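Local atomic coordinates of formate-dependent phosphoribosylglycinamide formyltransferase (Mycobacterium tuberculosis H37Rv, PDB entry 6KHR), a protein that belongs to the ATP-grasp superfamily of enzymes, joining an N-terminal parallel sheet to a large antiparallel sheet, with two copies of the chain in the assembly. Residues V289-E293 against D305-C309; I222-M228 against V292-G298; M30-S34 against T95-V100; L240-A245 against A337-M342. All blocks are in the same frame, centred on the assembly; numbering follows the deposited sequence.

Interaction 1: residues V289-E293 against D305-C309; sequences VFGVE and DVTVC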
loop_
_atom_site.group_PDB
_atom_site.type_symbol
_atom_site.label_atom_id
_atom_site.label_comp_id
_atom_site.label_asym_id
_atom_site.label_seq_id
_atom_site.Cartn_x
_atom_site.Cartn_y
_atom_site.Cartn_z
ATOM N N VAL A 289 -15.280 7.857 0.336
ATOM C CA VAL A 289 -15.301 6.476 -0.108
ATOM C C VAL A 289 -16.354 5.770 0.720
ATOM O O VAL A 289 -16.289 5.780 1.957
ATOM C CB VAL A 289 -13.937 5.786 0.043
ATOM C CG1 VAL A 289 -14.076 4.367 -0.290
ATOM C CG2 VAL A 289 -12.949 6.399 -0.897
ATOM N N PHE A 290 -17.332 5.191 0.055
ATOM C CA PHE A 290 -18.461 4.588 0.741
ATOM C C PHE A 290 -18.470 3.100 0.446
ATOM O O PHE A 290 -18.226 2.681 -0.689
ATOM C CB PHE A 290 -19.783 5.239 0.305
ATOM C CG PHE A 290 -19.873 6.711 0.614
ATOM C CD1 PHE A 290 -19.165 7.645 -0.139
ATOM C CD2 PHE A 290 -20.681 7.166 1.651
ATOM C CE1 PHE A 290 -19.250 8.992 0.142
ATOM C CE2 PHE A 290 -20.767 8.526 1.939
ATOM C CZ PHE A 290 -20.050 9.436 1.179
ATOM N N GLY A 291 -18.722 2.302 1.490
ATOM C CA GLY A 291 -18.941 0.887 1.335
ATOM C C GLY A 291 -20.425 0.603 1.469
ATOM O O GLY A 291 -21.042 0.915 2.495
ATOM N N VAL A 292 -21.002 0.052 0.417
ATOM C CA VAL A 292 -22.440 -0.180 0.392
ATOM C C VAL A 292 -22.652 -1.674 0.475
ATOM O O VAL A 292 -22.173 -2.425 -0.387
ATOM C CB VAL A 292 -23.104 0.403 -0.860
ATOM C CG1 VAL A 292 -24.515 -0.109 -0.977
ATOM C CG2 VAL A 292 -23.102 1.885 -0.792
ATOM N N GLU A 293 -23.373 -2.103 1.501
ATOM C CA GLU A 293 -23.566 -3.516 1.755
ATOM C C GLU A 293 -24.844 -4.007 1.095
ATOM O O GLU A 293 -25.912 -3.402 1.262
ATOM C CB GLU A 293 -23.577 -3.786 3.258
ATOM C CG GLU A 293 -22.195 -3.653 3.885
ATOM C CD GLU A 293 -21.140 -4.548 3.213
ATOM O OE1 GLU A 293 -19.934 -4.227 3.303
ATOM O OE2 GLU A 293 -21.505 -5.577 2.603
ATOM N N ASP A 305 -26.760 -2.093 4.270
ATOM C CA ASP A 305 -26.088 -1.073 5.068
ATOM C C ASP A 305 -25.141 -0.251 4.196
ATOM O O ASP A 305 -24.849 -0.601 3.052
ATOM C CB ASP A 305 -25.318 -1.705 6.225
ATOM C CG ASP A 305 -25.021 -0.721 7.316
ATOM O OD1 ASP A 305 -25.582 0.399 7.262
ATOM O OD2 ASP A 305 -24.224 -1.058 8.216
ATOM N N VAL A 306 -24.650 0.845 4.772
ATOM C CA VAL A 306 -23.574 1.637 4.192
ATOM C C VAL A 306 -22.704 2.186 5.316
ATOM O O VAL A 306 -23.213 2.640 6.347
ATOM C CB VAL A 306 -24.109 2.781 3.295
ATOM C CG1 VAL A 306 -25.093 3.659 4.047
ATOM C CG2 VAL A 306 -22.944 3.613 2.725
ATOM N N THR A 307 -21.385 2.150 5.113
ATOM C CA THR A 307 -20.450 2.769 6.041
ATOM C C THR A 307 -19.562 3.798 5.348
ATOM O O THR A 307 -19.098 3.587 4.222
ATOM C CB THR A 307 -19.564 1.744 6.706
ATOM O OG1 THR A 307 -18.570 2.430 7.472
ATOM C CG2 THR A 307 -18.889 0.877 5.672
ATOM N N VAL A 308 -19.295 4.896 6.057
ATOM C CA VAL A 308 -18.410 5.954 5.579
ATOM C C VAL A 308 -16.955 5.644 5.916
ATOM O O VAL A 308 -16.071 6.487 5.716
ATOM C CB VAL A 308 -18.816 7.320 6.167
ATOM C CG1 VAL A 308 -20.293 7.616 5.908
ATOM C CG2 VAL A 308 -18.488 7.379 7.663
ATOM N N CYS A 309 -16.686 4.438 6.417
ATOM C CA CYS A 309 -15.344 4.014 6.813
ATOM C C CYS A 309 -14.916 2.763 6.046
ATOM O O CYS A 309 -15.748 1.909 5.736
ATOM C CB CYS A 309 -15.283 3.724 8.319
ATOM S SG CYS A 309 -16.074 4.957 9.389
#

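Interaction 2: residues I222-M228 against V292-G298; sequences IEFLVTM and VELMING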
loop_
_atom_site.group_PDB
_atom_site.type_symbol
_atom_site.label_atom_id
_atom_site.label_comp_id
_atom_site.label_asym_id
_atom_site.label_seq_id
_atom_site.Cartn_x
_atom_site.Cartn_y
_atom_site.Cartn_z
ATOM N N ILE A 222 -30.257 -15.858 0.585
ATOM C CA ILE A 222 -29.118 -15.065 0.145
ATOM C C ILE A 222 -28.060 -15.986 -0.442
ATOM O O ILE A 222 -27.740 -17.029 0.137
ATOM C CB ILE A 222 -28.530 -14.220 1.290
ATOM C CG1 ILE A 222 -29.594 -13.275 1.828
ATOM C CG2 ILE A 222 -27.338 -13.397 0.807
ATOM C CD1 ILE A 222 -29.221 -12.648 3.125
ATOM N N GLU A 223 -27.549 -15.614 -1.608
ATOM C CA GLU A 223 -26.398 -16.267 -2.231
ATOM C C GLU A 223 -25.123 -15.616 -1.697
ATOM O O GLU A 223 -24.350 -16.242 -0.967
ATOM C CB GLU A 223 -26.502 -16.116 -3.747
ATOM C CG GLU A 223 -26.255 -17.308 -4.620
ATOM C CD GLU A 223 -26.549 -16.966 -6.077
ATOM O OE1 GLU A 223 -25.633 -17.009 -6.924
ATOM O OE2 GLU A 223 -27.706 -16.624 -6.377
ATOM N N PHE A 224 -24.906 -14.348 -2.044
ATOM C CA PHE A 224 -23.698 -13.610 -1.686
ATOM C C PHE A 224 -24.004 -12.384 -0.844
ATOM O O PHE A 224 -24.953 -11.646 -1.119
ATOM C CB PHE A 224 -22.936 -13.087 -2.912
ATOM C CG PHE A 224 -23.001 -13.970 -4.102
ATOM C CD1 PHE A 224 -22.472 -15.246 -4.063
ATOM C CD2 PHE A 224 -23.543 -13.504 -5.284
ATOM C CE1 PHE A 224 -22.506 -16.053 -5.176
ATOM C CE2 PHE A 224 -23.589 -14.314 -6.404
ATOM C CZ PHE A 224 -23.069 -15.589 -6.347
ATOM N N LEU A 225 -23.170 -12.155 0.155
ATOM C CA LEU A 225 -22.938 -10.812 0.643
ATOM C C LEU A 225 -21.918 -10.132 -0.266
ATOM O O LEU A 225 -20.940 -10.744 -0.709
ATOM C CB LEU A 225 -22.447 -10.840 2.082
ATOM C CG LEU A 225 -23.398 -11.644 2.967
ATOM C CD1 LEU A 225 -22.915 -11.674 4.415
ATOM C CD2 LEU A 225 -24.841 -11.155 2.867
ATOM N N VAL A 226 -22.162 -8.863 -0.562
ATOM C CA VAL A 226 -21.338 -8.116 -1.504
ATOM C C VAL A 226 -21.117 -6.709 -0.971
ATOM O O VAL A 226 -22.047 -6.055 -0.487
ATOM C CB VAL A 226 -21.978 -8.099 -2.907
ATOM C CG1 VAL A 226 -21.521 -6.895 -3.697
ATOM C CG2 VAL A 226 -21.610 -9.380 -3.646
ATOM N N THR A 227 -19.874 -6.247 -1.050
ATOM C CA THR A 227 -19.547 -4.863 -0.749
ATOM C C THR A 227 -19.313 -4.090 -2.050
ATOM O O THR A 227 -18.444 -4.451 -2.847
ATOM C CB THR A 227 -18.328 -4.776 0.161
ATOM O OG1 THR A 227 -18.579 -5.516 1.364
ATOM C CG2 THR A 227 -18.036 -3.311 0.507
ATOM N N MET A 228 -20.114 -3.040 -2.257
ATOM C CA MET A 228 -19.935 -2.087 -3.354
ATOM C C MET A 228 -19.192 -0.882 -2.805
ATOM O O MET A 228 -19.730 -0.150 -1.965
ATOM C CB MET A 228 -21.271 -1.650 -3.941
ATOM C CG MET A 228 -22.125 -2.763 -4.475
ATOM S SD MET A 228 -21.499 -3.328 -6.065
ATOM C CE MET A 228 -21.420 -1.720 -6.887
ATOM N N VAL A 292 -21.002 0.052 0.417
ATOM C CA VAL A 292 -22.440 -0.180 0.392
ATOM C C VAL A 292 -22.652 -1.674 0.475
ATOM O O VAL A 292 -22.173 -2.425 -0.387
ATOM C CB VAL A 292 -23.104 0.403 -0.860
ATOM C CG1 VAL A 292 -24.515 -0.109 -0.977
ATOM C CG2 VAL A 292 -23.102 1.885 -0.792
ATOM N N GLU A 293 -23.373 -2.103 1.501
ATOM C CA GLU A 293 -23.566 -3.516 1.755
ATOM C C GLU A 293 -24.844 -4.007 1.095
ATOM O O GLU A 293 -25.912 -3.402 1.262
ATOM C CB GLU A 293 -23.577 -3.786 3.258
ATOM C CG GLU A 293 -22.195 -3.653 3.885
ATOM C CD GLU A 293 -21.140 -4.548 3.213
ATOM O OE1 GLU A 293 -19.934 -4.227 3.303
ATOM O OE2 GLU A 293 -21.505 -5.577 2.603
ATOM N N LEU A 294 -24.725 -5.099 0.337
ATOM C CA LEU A 294 -25.850 -5.690 -0.376
ATOM C C LEU A 294 -25.913 -7.202 -0.153
ATOM O O LEU A 294 -24.923 -7.860 0.171
ATOM C CB LEU A 294 -25.786 -5.398 -1.883
ATOM C CG LEU A 294 -25.488 -3.975 -2.322
ATOM C CD1 LEU A 294 -25.305 -3.952 -3.819
ATOM C CD2 LEU A 294 -26.628 -3.097 -1.916
ATOM N N MET A 295 -27.121 -7.727 -0.326
ATOM C CA MET A 295 -27.438 -9.147 -0.293
ATOM C C MET A 295 -27.987 -9.535 -1.655
ATOM O O MET A 295 -28.826 -8.834 -2.212
ATOM C CB MET A 295 -28.470 -9.458 0.800
ATOM C CG MET A 295 -28.005 -9.083 2.195
ATOM S SD MET A 295 -29.278 -9.286 3.461
ATOM C CE MET A 295 -30.068 -7.679 3.449
ATOM N N ILE A 296 -27.519 -10.651 -2.193
ATOM C CA ILE A 296 -27.793 -11.017 -3.577
ATOM C C ILE A 296 -28.277 -12.451 -3.623
ATOM O O ILE A 296 -27.712 -13.335 -2.969
ATOM C CB ILE A 296 -26.553 -10.831 -4.480
ATOM C CG1 ILE A 296 -26.004 -9.413 -4.288
ATOM C CG2 ILE A 296 -26.889 -11.115 -5.968
ATOM C CD1 ILE A 296 -25.331 -8.846 -5.480
ATOM N N ASN A 297 -29.320 -12.672 -4.391
ATOM C CA ASN A 297 -29.869 -13.984 -4.643
ATOM C C ASN A 297 -30.245 -13.980 -6.121
ATOM O O ASN A 297 -31.344 -13.600 -6.492
ATOM C CB ASN A 297 -31.059 -14.278 -3.744
ATOM C CG ASN A 297 -31.487 -15.736 -3.809
ATOM O OD1 ASN A 297 -30.793 -16.583 -4.384
ATOM N ND2 ASN A 297 -32.636 -16.038 -3.217
ATOM N N GLY A 298 -29.299 -14.354 -6.972
ATOM C CA GLY A 298 -29.524 -14.368 -8.404
ATOM C C GLY A 298 -29.807 -13.000 -8.968
ATOM O O GLY A 298 -28.913 -12.182 -9.154
#

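Interaction 3: residues M30-S34 against T95-V100; sequences MLLGS and TVTAAV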
loop_
_atom_site.group_PDB
_atom_site.type_symbol
_atom_site.label_atom_id
_atom_site.label_comp_id
_atom_site.label_asym_id
_atom_site.label_seq_id
_atom_site.Cartn_x
_atom_site.Cartn_y
_atom_site.Cartn_z
ATOM N N MET A 30 -6.731 15.727 9.283
ATOM C CA MET A 30 -6.868 15.246 10.646
ATOM C C MET A 30 -7.738 14.001 10.622
ATOM O O MET A 30 -8.827 14.013 10.047
ATOM C CB MET A 30 -7.461 16.324 11.561
ATOM C CG MET A 30 -7.510 15.929 13.016
ATOM S SD MET A 30 -8.275 17.161 14.088
ATOM C CE MET A 30 -7.013 18.428 14.122
ATOM N N LEU A 31 -7.255 12.936 11.240
ATOM C CA LEU A 31 -7.928 11.643 11.240
ATOM C C LEU A 31 -8.533 11.390 12.616
ATOM O O LEU A 31 -7.810 11.209 13.599
ATOM C CB LEU A 31 -6.953 10.530 10.872
ATOM C CG LEU A 31 -6.345 10.522 9.474
ATOM C CD1 LEU A 31 -5.420 9.346 9.375
ATOM C CD2 LEU A 31 -7.420 10.417 8.427
ATOM N N LEU A 32 -9.859 11.365 12.683
ATOM C CA LEU A 32 -10.556 10.965 13.901
ATOM C C LEU A 32 -10.601 9.439 13.940
ATOM O O LEU A 32 -11.329 8.797 13.165
ATOM C CB LEU A 32 -11.952 11.582 13.945
ATOM C CG LEU A 32 -12.130 12.994 14.530
ATOM C CD1 LEU A 32 -10.850 13.821 14.506
ATOM C CD2 LEU A 32 -13.258 13.742 13.831
ATOM N N GLY A 33 -9.805 8.858 14.821
ATOM C CA GLY A 33 -9.615 7.420 14.869
ATOM C C GLY A 33 -8.201 7.091 14.428
ATOM O O GLY A 33 -7.664 7.694 13.489
ATOM N N SER A 34 -7.594 6.158 15.140
ATOM C CA SER A 34 -6.199 5.794 14.834
ATOM C C SER A 34 -6.038 4.293 14.906
ATOM O O SER A 34 -5.025 3.849 15.372
ATOM C CB SER A 34 -5.262 6.444 15.760
ATOM O OG SER A 34 -5.283 7.824 15.557
ATOM N N THR A 95 -13.334 11.456 9.480
ATOM C CA THR A 95 -13.887 10.655 10.560
ATOM C C THR A 95 -13.712 9.192 10.180
ATOM O O THR A 95 -14.406 8.685 9.296
ATOM C CB THR A 95 -15.363 10.990 10.781
ATOM O OG1 THR A 95 -15.580 12.395 10.588
ATOM C CG2 THR A 95 -15.781 10.617 12.183
ATOM N N VAL A 96 -12.803 8.526 10.863
ATOM C CA VAL A 96 -12.501 7.131 10.483
ATOM C C VAL A 96 -13.047 6.197 11.548
ATOM O O VAL A 96 -12.908 5.025 11.377
ATOM C CB VAL A 96 -10.993 6.946 10.280
ATOM C CG1 VAL A 96 -10.718 5.791 9.354
ATOM C CG2 VAL A 96 -10.355 8.192 9.720
ATOM N N THR A 97 -13.651 6.704 12.612
ATOM C CA THR A 97 -14.205 5.762 13.613
ATOM C C THR A 97 -15.685 6.050 13.832
ATOM O O THR A 97 -16.175 7.019 13.272
ATOM C CB THR A 97 -13.471 5.828 14.948
ATOM O OG1 THR A 97 -14.102 4.863 15.777
ATOM C CG2 THR A 97 -13.623 7.154 15.642
ATOM N N ALA A 98 -16.355 5.207 14.607
ATOM C CA ALA A 98 -17.786 5.419 14.910
ATOM C C ALA A 98 -17.910 6.107 16.266
ATOM O O ALA A 98 -18.882 6.809 16.485
ATOM C CB ALA A 98 -18.529 4.109 14.891
ATOM N N ALA A 99 -16.905 5.955 17.116
ATOM C CA ALA A 99 -16.925 6.582 18.452
ATOM C C ALA A 99 -16.589 8.066 18.333
ATOM O O ALA A 99 -15.509 8.446 18.749
ATOM C CB ALA A 99 -15.903 5.900 19.310
ATOM N N VAL A 100 -17.506 8.892 17.856
ATOM C CA VAL A 100 -17.125 10.316 17.707
ATOM C C VAL A 100 -18.311 11.189 18.081
ATOM O O VAL A 100 -19.419 10.685 18.083
ATOM C CB VAL A 100 -16.743 10.564 16.247
ATOM C CG1 VAL A 100 -17.990 10.717 15.416
ATOM C CG2 VAL A 100 -15.855 11.775 16.084
#

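Interaction 4: residues L240-A245 against A337-M342; sequences LIEFCA and AVDTLM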
loop_
_atom_site.group_PDB
_atom_site.type_symbol
_atom_site.label_atom_id
_atom_site.label_comp_id
_atom_site.label_asym_id
_atom_site.label_seq_id
_atom_site.Cartn_x
_atom_site.Cartn_y
_atom_site.Cartn_z
ATOM N N LEU A 240 -16.543 13.352 -9.713
ATOM C CA LEU A 240 -16.413 11.986 -10.183
ATOM C C LEU A 240 -17.208 11.074 -9.259
ATOM O O LEU A 240 -17.211 11.270 -8.038
ATOM C CB LEU A 240 -14.953 11.541 -10.190
ATOM C CG LEU A 240 -13.935 12.281 -11.051
ATOM C CD1 LEU A 240 -12.565 11.658 -10.866
ATOM C CD2 LEU A 240 -14.349 12.238 -12.510
ATOM N N ILE A 241 -17.879 10.073 -9.828
ATOM C CA ILE A 241 -18.424 8.992 -9.012
ATOM C C ILE A 241 -18.067 7.653 -9.661
ATOM O O ILE A 241 -18.570 7.325 -10.741
ATOM C CB ILE A 241 -19.934 9.118 -8.782
ATOM C CG1 ILE A 241 -20.440 7.894 -8.018
ATOM C CG2 ILE A 241 -20.671 9.331 -10.087
ATOM C CD1 ILE A 241 -21.572 8.209 -7.040
ATOM N N GLU A 242 -17.196 6.885 -9.002
ATOM C CA GLU A 242 -16.657 5.635 -9.508
ATOM C C GLU A 242 -17.152 4.471 -8.668
ATOM O O GLU A 242 -17.366 4.603 -7.460
ATOM C CB GLU A 242 -15.132 5.632 -9.469
ATOM C CG GLU A 242 -14.483 6.841 -10.070
ATOM C CD GLU A 242 -14.101 6.611 -11.499
ATOM O OE1 GLU A 242 -15.011 6.346 -12.313
ATOM O OE2 GLU A 242 -12.893 6.672 -11.805
ATOM N N PHE A 243 -17.290 3.313 -9.312
ATOM C CA PHE A 243 -17.677 2.085 -8.638
ATOM C C PHE A 243 -16.540 1.074 -8.696
ATOM O O PHE A 243 -15.941 0.847 -9.746
ATOM C CB PHE A 243 -18.939 1.494 -9.261
ATOM C CG PHE A 243 -20.125 2.404 -9.187
ATOM C CD1 PHE A 243 -20.336 3.367 -10.152
ATOM C CD2 PHE A 243 -21.030 2.296 -8.143
ATOM C CE1 PHE A 243 -21.429 4.213 -10.081
ATOM C CE2 PHE A 243 -22.120 3.125 -8.068
ATOM C CZ PHE A 243 -22.325 4.089 -9.038
ATOM N N CYS A 244 -16.251 0.453 -7.572
ATOM C CA CYS A 244 -15.304 -0.633 -7.667
ATOM C C CYS A 244 -16.008 -1.887 -8.187
ATOM O O CYS A 244 -17.231 -1.923 -8.329
ATOM C CB CYS A 244 -14.641 -0.841 -6.318
ATOM S SG CYS A 244 -13.561 0.572 -5.949
ATOM N N ALA A 245 -15.216 -2.894 -8.551
ATOM C CA ALA A 245 -15.786 -4.203 -8.852
ATOM C C ALA A 245 -16.359 -4.802 -7.573
ATOM O O ALA A 245 -15.770 -4.642 -6.499
ATOM C CB ALA A 245 -14.743 -5.154 -9.461
ATOM N N ALA A 337 -8.290 13.137 -8.774
ATOM C CA ALA A 337 -8.853 12.145 -9.679
ATOM C C ALA A 337 -8.578 10.722 -9.203
ATOM O O ALA A 337 -7.569 10.439 -8.547
ATOM C CB ALA A 337 -8.285 12.330 -11.083
ATOM N N VAL A 338 -9.499 9.819 -9.544
ATOM C CA VAL A 338 -9.366 8.409 -9.207
ATOM C C VAL A 338 -9.821 7.561 -10.382
ATOM O O VAL A 338 -10.501 8.027 -11.295
ATOM C CB VAL A 338 -10.166 8.012 -7.943
ATOM C CG1 VAL A 338 -9.589 8.657 -6.699
ATOM C CG2 VAL A 338 -11.631 8.363 -8.102
ATOM N N ASP A 339 -9.414 6.297 -10.351
ATOM C CA ASP A 339 -9.957 5.255 -11.201
ATOM C C ASP A 339 -10.153 4.035 -10.320
ATOM O O ASP A 339 -9.687 4.000 -9.181
ATOM C CB ASP A 339 -9.048 4.940 -12.406
ATOM C CG ASP A 339 -7.686 4.326 -12.001
ATOM O OD1 ASP A 339 -7.657 3.233 -11.392
ATOM O OD2 ASP A 339 -6.634 4.931 -12.321
ATOM N N THR A 340 -10.831 3.022 -10.860
ATOM C CA THR A 340 -11.130 1.805 -10.126
ATOM C C THR A 340 -10.626 0.567 -10.863
ATOM O O THR A 340 -11.154 -0.527 -10.678
ATOM C CB THR A 340 -12.630 1.696 -9.827
ATOM O OG1 THR A 340 -13.398 1.790 -11.042
ATOM C CG2 THR A 340 -13.059 2.787 -8.857
ATOM N N LEU A 341 -9.553 0.713 -11.640
ATOM C CA LEU A 341 -8.954 -0.416 -12.347
ATOM C C LEU A 341 -8.504 -1.516 -11.390
ATOM O O LEU A 341 -7.931 -1.248 -10.333
ATOM C CB LEU A 341 -7.757 0.054 -13.169
ATOM C CG LEU A 341 -7.994 1.266 -14.080
ATOM C CD1 LEU A 341 -6.672 1.806 -14.631
ATOM C CD2 LEU A 341 -8.950 0.916 -15.208
ATOM N N MET A 342 -8.722 -2.761 -11.802
ATOM C CA MET A 342 -8.268 -3.947 -11.082
ATOM C C MET A 342 -6.942 -4.472 -11.626
ATOM O O MET A 342 -6.744 -4.565 -12.844
ATOM C CB MET A 342 -9.314 -5.063 -11.163
ATOM C CG MET A 342 -10.545 -4.754 -10.364
ATOM S SD MET A 342 -11.458 -6.208 -9.876
ATOM C CE MET A 342 -10.225 -7.197 -9.021
HETATM O O HOH W 1 -12.230 -2.108 -8.985
#

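Interaction 1: residues V289-E293 against D305-C309
Asp-305 pairs with Glu-293 midway along the hairpin of strands 288-297 and 300-307: the Asp-305 carbonyl takes the Glu-293 amide, N to O 2.6 Å, while the return bond from Asp-305 N is weak. Their side chains leave on the same face and touch through CB; the Glu-293 carboxylate is held by Thr-227 and His-249 outside the hairpin, while Asp-305 has a weak bond from Val-306 N and a long, weak ion pair with Arg-131. Val-306 comes next, a non-hydrogen-bonded partner of Val-292 on the other face. Its chi1 of 55° puts CG1 between the backbone N and the carbonyl carbon and leaves CG2 anti to N, 3.9 Å from Val-292 CG2; such branched chains suit a covered face, where Val-306 meets helices 122-129 and 131-141 and Val-292 helix 267-284. Thr-307 and Gly-291 exchange two bonds, Gly-291 N to Thr-307 O 3.0 Å and Thr-307 N to Gly-291 O 2.9 Å. At Val-308 the strand has ended, and its CG1 lies 4.1 Å from Phe-290 CE2. Cys-309 N then donates to Thr-307 OG1 over 2.9 Å, an ST turn. The chemistry thus divides: backbone bonds set the register, one face is apolar, and the other carries the acids.

Interaction 2: residues I222-M228 against V292-G298
A chi2 of -55° bends Glu-293 so that its carboxylate meets Thr-227, while the threonine's chi1 of -57° sets OG1 anti to the carbonyl carbon and aims it at the acid. Thr-227 OG1 gives its proton to Glu-293 OE1 over 2.7 Å, reaching it on the syn side and slightly out of the carboxylate plane. These are neighbouring antiparallel strands of the large sheet, both within the ATP-grasp range, though not a hairpin, since two strands and helix 267-284 come between them in the chain. Threonine is apt here: its hydroxyl is also hydrogen-bonded to Ser-313, so with the acid and its histidine partner a small polar network lies on this face. The other face is apolar. Met-228 CG packs on Leu-294 CD1 at 3.5 Å, beneath helix 267-284, and flexible thioether and leucine chains fit such a helix-sheet layer well. Farther along, Val-226 CG2 meets Ile-296 CD1 at 4.2 Å. Back on the polar network's face but towards the strand ends, Leu-225 and Met-295 lie side by side, Leu-225 CD2 to Met-295 CG 3.8 Å, and Ile-222 CD1 reaches Met-295 SD. Backbone pairs at Met-228 with Val-292 and at Val-226 with Leu-294 keep the register. It is broken at the end by a classic beta bulge, Glu-223 and Phe-224 both facing Ile-296. There one carbonyl oxygen accepts twice: Ile-296 O takes Glu-223 N at 2.7 Å and Phe-224 N at 3.1 Å.

Interaction 3: residues M30-S34 against T95-V100
Leu-32 and Thr-95 form a parallel bridge between two neighbouring strands of the N-terminal five-stranded sheet, at the ends where both chains leave the sheet for loops. The bridge is made by Val-96 N, which donates to Leu-32 O over 2.7 Å, and by the backbone bond of Leu-32 with Val-94. Hydrophobic chains flank it on the two faces. Leu-31 sends CD2 to Val-96 CG2 at 3.9 Å, on the side where helix 36-47 covers Leu-31. On the other face Leu-32 points with Thr-95, and its CD2 meets Val-100 CG2 at 4.0 Å, the two side chains crossing at about a right angle. Leucine suits this position because its branched end is long enough to reach the returning loop. Gly-33 continues the chain beyond the first strand with a positive phi of 111°, a backbone shape that glycine adopts readily, and its CA lies 4.1 Å from Thr-97 CG2. Thr-97 works with both branches: chi1 of -179° sets OG1 anti to the backbone N, where it accepts from Ala-99 N at 3.3 Å in an ST turn, while the methyl remains beside Gly-33. Ala-99 is the centre of an inverse gamma turn that brings Val-100 back to Leu-32. Nearby, Ser-34 N is bonded to Asp-56 OD2 and Gly-33 O to Ser-38 OG, which tie residues 33-34 to strand 51-56 and helix 36-47. Loops leaving the C-terminal ends of central parallel strands, in the strand order 3-2-1-4-5, are typical of a Rossmann-like fold.

Interaction 4: residues L240-A245 against A337-M342
Thr-340 OG1 donates to Phe-243 O over 3.0 Å, reaching the oxygen from above the carbonyl plane. A chi1 of 55° puts OG1 between the backbone N and the carbonyl carbon and leaves CG2 anti to the latter, where it lies against Glu-242 CB at 3.6 Å and Cys-244 SG at 3.7 Å, so threonine's mix of hydroxyl and methyl serves a backbone acceptor and an apolar neighbour at once. Beside it the aliphatic part of Glu-242 slides past Val-338 in the opposite direction, Glu-242 CG to Val-338 CG2 3.8 Å. A water accepts from Ala-245 N at 3.1 Å and donates to Thr-340 O at 2.6 Å, bridging two backbones that run nearly parallel without pairing directly. Ala-245 is small enough for Met-342 to come alongside, Ala-245 CB to Met-342 SD 3.5 Å. In the next shell, Asp-339 shapes the loop: its OD1 accepts Leu-341 N at 3.2 Å in an Asx turn, and OD2 forms a salt bridge with Arg-322. Ala-337, which meets Leu-240 CD1, also packs on Leu-375 of the second subunit. Strand 224-235 adjoins 240-243 in the sheet, helix 325-334 touches Cys-244 and Val-338, and Phe-243 turns to helix 267-284.

From the N terminus, interaction 3 closes first, joining two strand ends of the parallel sheet across 60 residues before any other contact begins. The antiparallel sheet then opens interaction 2 at 222-228 and interaction 4 at 240-245. Interaction 2 closes at 292-298, ahead of the loop 337-342 that completes interaction 4, so these two cross, and they touch through Met-228 and Phe-243. Interaction 1 is a short hairpin closure nested inside the loop of interaction 4; it shares Val-292 and Glu-293 with interaction 2, extending the same sheet by one strand. Cys-309 of interaction 1 packs against Thr-95 and Val-96 of interaction 3, so the loop after strand 300-307 touches the end of strand 92-95.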